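Local coordinates for membrane lipoprotein family protein (Aeropyrum pernix, PDB 4PEV), which binds adenosine and, as a solute-binding lipoprotein, probably hands it to an ABC transporter in the cell membrane, at residues 56-61 against 115-120; 136-141 against 150-155. All coordinates share one frame; numbering follows the deposited sequence.

How the contacts relate
Contacts 1 and 2 are two neighbouring strand pairs of one parallel sheet, their centres about 11 Å apart. Strand 114-118 of contact 1 lies beside strand 137-141 of contact 2; L117 N is 2.7 Å from A139 O, a probable hydrogen bond. Both are buried, with similar areas (451 and 434 Å²) and no exposed touching residue; K137 of contact 2 is partly exposed. The chemistry differs with place. Contact 1 is apolar along its strands, aliphatic save for F59, until D60 reaches adenosine at the C-terminal end. Contact 2 has a hydrogen bond from the side-chain amide of N151 to a backbone carbonyl, near the strand starts, and its I141 side chain is about 9 Å from the ligand.

Contact 1 of 2, residues 56-61 against 115-120; sequences LVLFDV and IVLVGF. With ADN (adenosine), chain F.
L58 and L117 lie side by side and point the same way in the parallel sheet of one lobe of the type I periplasmic-binding-protein fold, where strands 56-59 and 115-118 run 21° apart. CD2 of L58 meets CD2 of L117 at 3.7 Å and also reaches CG2 of I115 at 4.0 Å, on the face that helix 99-108 covers. The other face carries V57, F59, V116 and V118, with helix 69-84 against V118. There V118 has CG1 anti to its backbone N (chi1 177°), which leaves CG2 beside that N and 3.8 Å from CG1 of V57; these two side chains cross obliquely. The same V57 methyl sits 3.9 Å above the plane of the F59 ring, offset toward the rim, while V118 CB approaches F59 CD1 obliquely. Backbone hydrogen bonds from V116 N to L56 O, L58 N to V116 O and V118 N to L58 O fix the register. Beyond the strands, D60 turns toward the other segment and receives the N-H of L121 on OD2. G119 has a positive phi (135°), a conformation glycine takes most readily, and its CA lies beside D60 OD2, the oxygen 3.1 Å from N1 of adenosine.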
loop_
_atom_site.group_PDB
_atom_site.type_symbol
_atom_site.label_atom_id
_atom_site.label_comp_id
_atom_site.label_asym_id
_atom_site.label_seq_id
_atom_site.Cartn_x
_atom_site.Cartn_y
_atom_site.Cartn_z
ATOM N N LEU C 56 -16.129 15.538 4.042
ATOM C CA LEU C 56 -15.490 15.093 5.264
ATOM C C LEU C 56 -14.634 13.901 4.908
ATOM O O LEU C 56 -15.118 12.939 4.306
ATOM C CB LEU C 56 -16.526 14.681 6.309
ATOM C CG LEU C 56 -15.959 14.231 7.661
ATOM C CD1 LEU C 56 -15.233 15.359 8.393
ATOM C CD2 LEU C 56 -17.076 13.677 8.518
ATOM N N VAL C 57 -13.357 13.982 5.263
ATOM C CA VAL C 57 -12.442 12.868 5.109
ATOM C C VAL C 57 -12.166 12.344 6.489
ATOM O O VAL C 57 -11.688 13.069 7.373
ATOM C CB VAL C 57 -11.121 13.266 4.459
ATOM C CG1 VAL C 57 -10.197 12.046 4.375
ATOM C CG2 VAL C 57 -11.372 13.854 3.075
ATOM N N LEU C 58 -12.464 11.069 6.658
ATOM C CA LEU C 58 -12.603 10.480 7.957
ATOM C C LEU C 58 -11.615 9.326 7.988
ATOM O O LEU C 58 -11.820 8.298 7.348
ATOM C CB LEU C 58 -14.063 10.048 8.126
ATOM C CG LEU C 58 -14.746 9.862 9.486
ATOM C CD1 LEU C 58 -14.177 10.726 10.602
ATOM C CD2 LEU C 58 -16.238 10.097 9.342
ATOM N N PHE C 59 -10.506 9.537 8.685
ATOM C CA PHE C 59 -9.463 8.549 8.767
ATOM C C PHE C 59 -9.812 7.439 9.734
ATOM O O PHE C 59 -10.701 7.539 10.582
ATOM C CB PHE C 59 -8.118 9.184 9.153
ATOM C CG PHE C 59 -7.588 10.154 8.126
ATOM C CD1 PHE C 59 -7.217 9.712 6.851
ATOM C CD2 PHE C 59 -7.471 11.511 8.424
ATOM C CE1 PHE C 59 -6.740 10.613 5.893
ATOM C CE2 PHE C 59 -6.986 12.411 7.482
ATOM C CZ PHE C 59 -6.621 11.964 6.214
ATOM N N ASP C 60 -9.069 6.362 9.575
ATOM C CA ASP C 60 -9.286 5.139 10.298
ATOM C C ASP C 60 -8.584 5.276 11.624
ATOM O O ASP C 60 -9.199 5.492 12.649
ATOM C CB ASP C 60 -8.663 3.979 9.495
ATOM C CG ASP C 60 -9.501 2.784 9.494
ATOM O OD1 ASP C 60 -10.569 2.855 10.125
ATOM O OD2 ASP C 60 -9.115 1.793 8.853
ATOM N N VAL C 61 -7.265 5.198 11.567
ATOM C CA VAL C 61 -6.450 4.992 12.736
ATOM C C VAL C 61 -5.568 6.216 12.908
ATOM O O VAL C 61 -5.670 6.934 13.906
ATOM C CB VAL C 61 -5.573 3.734 12.551
ATOM C CG1 VAL C 61 -4.606 3.567 13.714
ATOM C CG2 VAL C 61 -6.448 2.498 12.374
ATOM N N ILE C 115 -19.162 11.939 2.512
ATOM C CA ILE C 115 -18.311 11.519 3.601
ATOM C C ILE C 115 -17.373 10.471 3.021
ATOM O O ILE C 115 -17.826 9.458 2.482
ATOM C CB ILE C 115 -19.121 10.983 4.795
ATOM C CG1 ILE C 115 -19.982 12.111 5.385
ATOM C CG2 ILE C 115 -18.194 10.425 5.877
ATOM C CD1 ILE C 115 -20.889 11.665 6.512
ATOM N N VAL C 116 -16.072 10.742 3.108
ATOM C CA VAL C 116 -15.051 9.855 2.581
ATOM C C VAL C 116 -14.435 9.071 3.724
ATOM O O VAL C 116 -13.937 9.650 4.684
ATOM C CB VAL C 116 -13.951 10.631 1.847
ATOM C CG1 VAL C 116 -12.854 9.687 1.380
ATOM C CG2 VAL C 116 -14.541 11.377 0.664
ATOM N N LEU C 117 -14.455 7.751 3.605
ATOM C CA LEU C 117 -14.040 6.885 4.698
ATOM C C LEU C 117 -12.781 6.121 4.315
ATOM O O LEU C 117 -12.807 5.232 3.462
ATOM C CB LEU C 117 -15.186 5.936 5.065
ATOM C CG LEU C 117 -16.468 6.650 5.515
ATOM C CD1 LEU C 117 -17.611 5.665 5.612
ATOM C CD2 LEU C 117 -16.271 7.371 6.840
ATOM N N VAL C 118 -11.680 6.479 4.970
ATOM C CA VAL C 118 -10.347 6.022 4.564
ATOM C C VAL C 118 -9.874 4.848 5.419
ATOM O O VAL C 118 -9.227 5.034 6.455
ATOM C CB VAL C 118 -9.307 7.178 4.624
ATOM C CG1 VAL C 118 -7.906 6.698 4.263
ATOM C CG2 VAL C 118 -9.707 8.304 3.691
ATOM N N GLY C 119 -10.182 3.643 4.957
ATOM C CA GLY C 119 -9.642 2.446 5.562
ATOM C C GLY C 119 -10.688 1.373 5.761
ATOM O O GLY C 119 -11.866 1.659 5.992
ATOM N N PHE C 120 -10.235 0.133 5.670
ATOM C CA PHE C 120 -11.072 -1.027 5.873
ATOM C C PHE C 120 -11.883 -1.008 7.166
ATOM O O PHE C 120 -13.022 -1.462 7.159
ATOM C CB PHE C 120 -10.206 -2.296 5.844
ATOM C CG PHE C 120 -10.939 -3.524 6.267
ATOM C CD1 PHE C 120 -11.825 -4.152 5.388
ATOM C CD2 PHE C 120 -10.794 -4.021 7.556
ATOM C CE1 PHE C 120 -12.533 -5.269 5.787
ATOM C CE2 PHE C 120 -11.500 -5.134 7.962
ATOM C CZ PHE C 120 -12.367 -5.760 7.075
HETATM O "O5'" ADN F . 0.698 0.674 4.309
HETATM C "C5'" ADN F . 0.300 -0.584 3.730
HETATM C "C4'" ADN F . -1.211 -0.818 3.637
HETATM O "O4'" ADN F . -1.821 -0.911 4.927
HETATM C "C3'" ADN F . -2.036 0.242 2.913
HETATM O "O3'" ADN F . -1.964 0.108 1.489
HETATM C "C2'" ADN F . -3.432 0.002 3.480
HETATM O "O2'" ADN F . -4.134 -1.062 2.824
HETATM C "C1'" ADN F . -3.146 -0.390 4.906
HETATM N N9 ADN F . -3.196 0.781 5.802
HETATM C C8 ADN F . -2.230 1.709 5.999
HETATM N N7 ADN F . -2.618 2.640 6.912
HETATM C C5 ADN F . -3.859 2.287 7.311
HETATM C C6 ADN F . -4.878 2.809 8.246
HETATM N N6 ADN F . -4.629 3.929 8.951
HETATM N N1 ADN F . -6.054 2.144 8.360
HETATM C C2 ADN F . -6.325 1.028 7.650
HETATM N N3 ADN F . -5.452 0.498 6.784
HETATM C C4 ADN F . -4.235 1.069 6.572
#

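Contact 2 of 2, residues 136-141 against 150-155; sequences QKYALI and DNVASY
N151 and Y138 form the closely fitted end of this parallel strand pair, their side chains pointing the same way with ring and amide planes 79° apart. ND2 of N151 lies in the plane of the Y138 ring, at its edge, 3.5 Å from CE2. With chi1 at 67°, CG of N151 stands between its backbone N and carbonyl carbon, and ND2 donates to Q136 O at 3.0 Å, while also donating to A130 O. An alanine in place of N151 would probably leave both carbonyls without this donor and open a gap beside the Y138 ring edge. V152 CG2 adds an oblique contact at 4.0 Å to Y138 CD2. Y138 N hydrogen-bonds N151 O; A153 N to Y138 O, L140 N to A153 O and Y155 N to L140 O continue the pattern. Side-chain contact between the segments is sparser at S154, where OG is 4.4 Å from L140 CB and takes a weak hydrogen bond from T145 N instead. On the solvent side K137, partly exposed, has its CB directed away from the partner strand. Helix 123-132 covers Y138, L140 and V152, helix 301-313 covers A139, I141 and Y155, and strand 114-118 flanks 137-141 on the side away from 152-155.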
loop_
_atom_site.group_PDB
_atom_site.type_symbol
_atom_site.label_atom_id
_atom_site.label_comp_id
_atom_site.label_asym_id
_atom_site.label_seq_id
_atom_site.Cartn_x
_atom_site.Cartn_y
_atom_site.Cartn_z
ATOM N N GLN C 136 -27.530 10.521 2.485
ATOM C CA GLN C 136 -26.130 10.861 2.720
ATOM C C GLN C 136 -25.281 9.985 1.825
ATOM O O GLN C 136 -25.393 8.761 1.914
ATOM C CB GLN C 136 -25.745 10.592 4.187
ATOM C CG GLN C 136 -24.296 10.862 4.545
ATOM C CD GLN C 136 -23.902 12.284 4.224
ATOM O OE1 GLN C 136 -24.504 13.214 4.736
ATOM N NE2 GLN C 136 -22.908 12.461 3.357
ATOM N N LYS C 137 -24.427 10.606 1.000
ATOM C CA LYS C 137 -23.481 9.873 0.149
ATOM C C LYS C 137 -22.170 9.598 0.868
ATOM O O LYS C 137 -21.652 10.463 1.567
ATOM C CB LYS C 137 -23.155 10.646 -1.115
ATOM C CG LYS C 137 -24.344 11.318 -1.749
ATOM C CD LYS C 137 -24.098 11.568 -3.228
ATOM C CE LYS C 137 -24.979 12.693 -3.753
ATOM N NZ LYS C 137 -24.587 14.008 -3.164
ATOM N N TYR C 138 -21.635 8.391 0.647
ATOM C CA TYR C 138 -20.404 7.911 1.272
ATOM C C TYR C 138 -19.457 7.356 0.227
ATOM O O TYR C 138 -19.897 6.696 -0.702
ATOM C CB TYR C 138 -20.711 6.776 2.229
ATOM C CG TYR C 138 -21.660 7.115 3.352
ATOM C CD1 TYR C 138 -21.201 7.689 4.523
ATOM C CD2 TYR C 138 -23.014 6.829 3.256
ATOM C CE1 TYR C 138 -22.063 7.987 5.551
ATOM C CE2 TYR C 138 -23.883 7.108 4.286
ATOM C CZ TYR C 138 -23.402 7.690 5.424
ATOM O OH TYR C 138 -24.258 7.979 6.449
ATOM N N ALA C 139 -18.156 7.599 0.388
ATOM C CA ALA C 139 -17.143 6.834 -0.347
ATOM C C ALA C 139 -16.286 6.050 0.642
ATOM O O ALA C 139 -15.716 6.615 1.559
ATOM C CB ALA C 139 -16.286 7.736 -1.214
ATOM N N LEU C 140 -16.251 4.734 0.474
ATOM C CA LEU C 140 -15.421 3.869 1.296
ATOM C C LEU C 140 -14.166 3.581 0.508
ATOM O O LEU C 140 -14.250 3.140 -0.630
ATOM C CB LEU C 140 -16.165 2.575 1.609
ATOM C CG LEU C 140 -15.503 1.583 2.571
ATOM C CD1 LEU C 140 -14.928 2.248 3.824
ATOM C CD2 LEU C 140 -16.492 0.495 2.965
ATOM N N ILE C 141 -13.002 3.863 1.086
ATOM C CA ILE C 141 -11.730 3.643 0.389
ATOM C C ILE C 141 -11.000 2.437 0.980
ATOM O O ILE C 141 -10.921 2.294 2.208
ATOM C CB ILE C 141 -10.793 4.864 0.465
ATOM C CG1 ILE C 141 -11.530 6.171 0.128
ATOM C CG2 ILE C 141 -9.591 4.673 -0.444
ATOM C CD1 ILE C 141 -12.255 6.188 -1.204
ATOM N N ASP C 150 -27.352 2.245 -2.575
ATOM C CA ASP C 150 -27.233 3.314 -3.585
ATOM C C ASP C 150 -26.356 4.453 -3.102
ATOM O O ASP C 150 -25.720 5.122 -3.898
ATOM C CB ASP C 150 -28.595 3.886 -3.963
ATOM C CG ASP C 150 -29.594 2.816 -4.274
ATOM O OD1 ASP C 150 -29.208 1.823 -4.933
ATOM O OD2 ASP C 150 -30.756 2.958 -3.838
ATOM N N ASN C 151 -26.321 4.668 -1.796
ATOM C CA ASN C 151 -25.594 5.796 -1.239
ATOM C C ASN C 151 -24.149 5.458 -0.829
ATOM O O ASN C 151 -23.520 6.216 -0.072
ATOM C CB ASN C 151 -26.382 6.401 -0.065
ATOM C CG ASN C 151 -26.485 5.468 1.129
ATOM O OD1 ASN C 151 -26.477 4.244 0.988
ATOM N ND2 ASN C 151 -26.591 6.048 2.320
ATOM N N VAL C 152 -23.617 4.340 -1.326
ATOM C CA VAL C 152 -22.241 3.968 -1.011
ATOM C C VAL C 152 -21.461 3.540 -2.241
ATOM O O VAL C 152 -21.779 2.525 -2.865
ATOM C CB VAL C 152 -22.183 2.841 0.031
ATOM C CG1 VAL C 152 -20.742 2.429 0.284
ATOM C CG2 VAL C 152 -22.819 3.298 1.333
ATOM N N ALA C 153 -20.431 4.320 -2.563
ATOM C CA ALA C 153 -19.440 3.968 -3.578
ATOM C C ALA C 153 -18.209 3.388 -2.898
ATOM O O ALA C 153 -17.525 4.097 -2.171
ATOM C CB ALA C 153 -19.050 5.196 -4.378
ATOM N N SER C 154 -17.938 2.102 -3.134
ATOM C CA SER C 154 -16.757 1.419 -2.604
ATOM C C SER C 154 -15.602 1.442 -3.615
ATOM O O SER C 154 -15.812 1.218 -4.813
ATOM C CB SER C 154 -17.100 -0.035 -2.286
ATOM O OG SER C 154 -18.062 -0.151 -1.241
ATOM N N TYR C 155 -14.389 1.713 -3.133
ATOM C CA TYR C 155 -13.174 1.643 -3.950
ATOM C C TYR C 155 -12.231 0.585 -3.369
ATOM O O TYR C 155 -11.650 0.766 -2.300
ATOM C CB TYR C 155 -12.496 3.007 -4.033
ATOM C CG TYR C 155 -13.280 4.042 -4.834
ATOM C CD1 TYR C 155 -14.356 4.719 -4.273
ATOM C CD2 TYR C 155 -12.934 4.347 -6.143
ATOM C CE1 TYR C 155 -15.070 5.670 -4.995
ATOM C CE2 TYR C 155 -13.639 5.287 -6.877
ATOM C CZ TYR C 155 -14.709 5.956 -6.303
ATOM O OH TYR C 155 -15.426 6.903 -7.037
#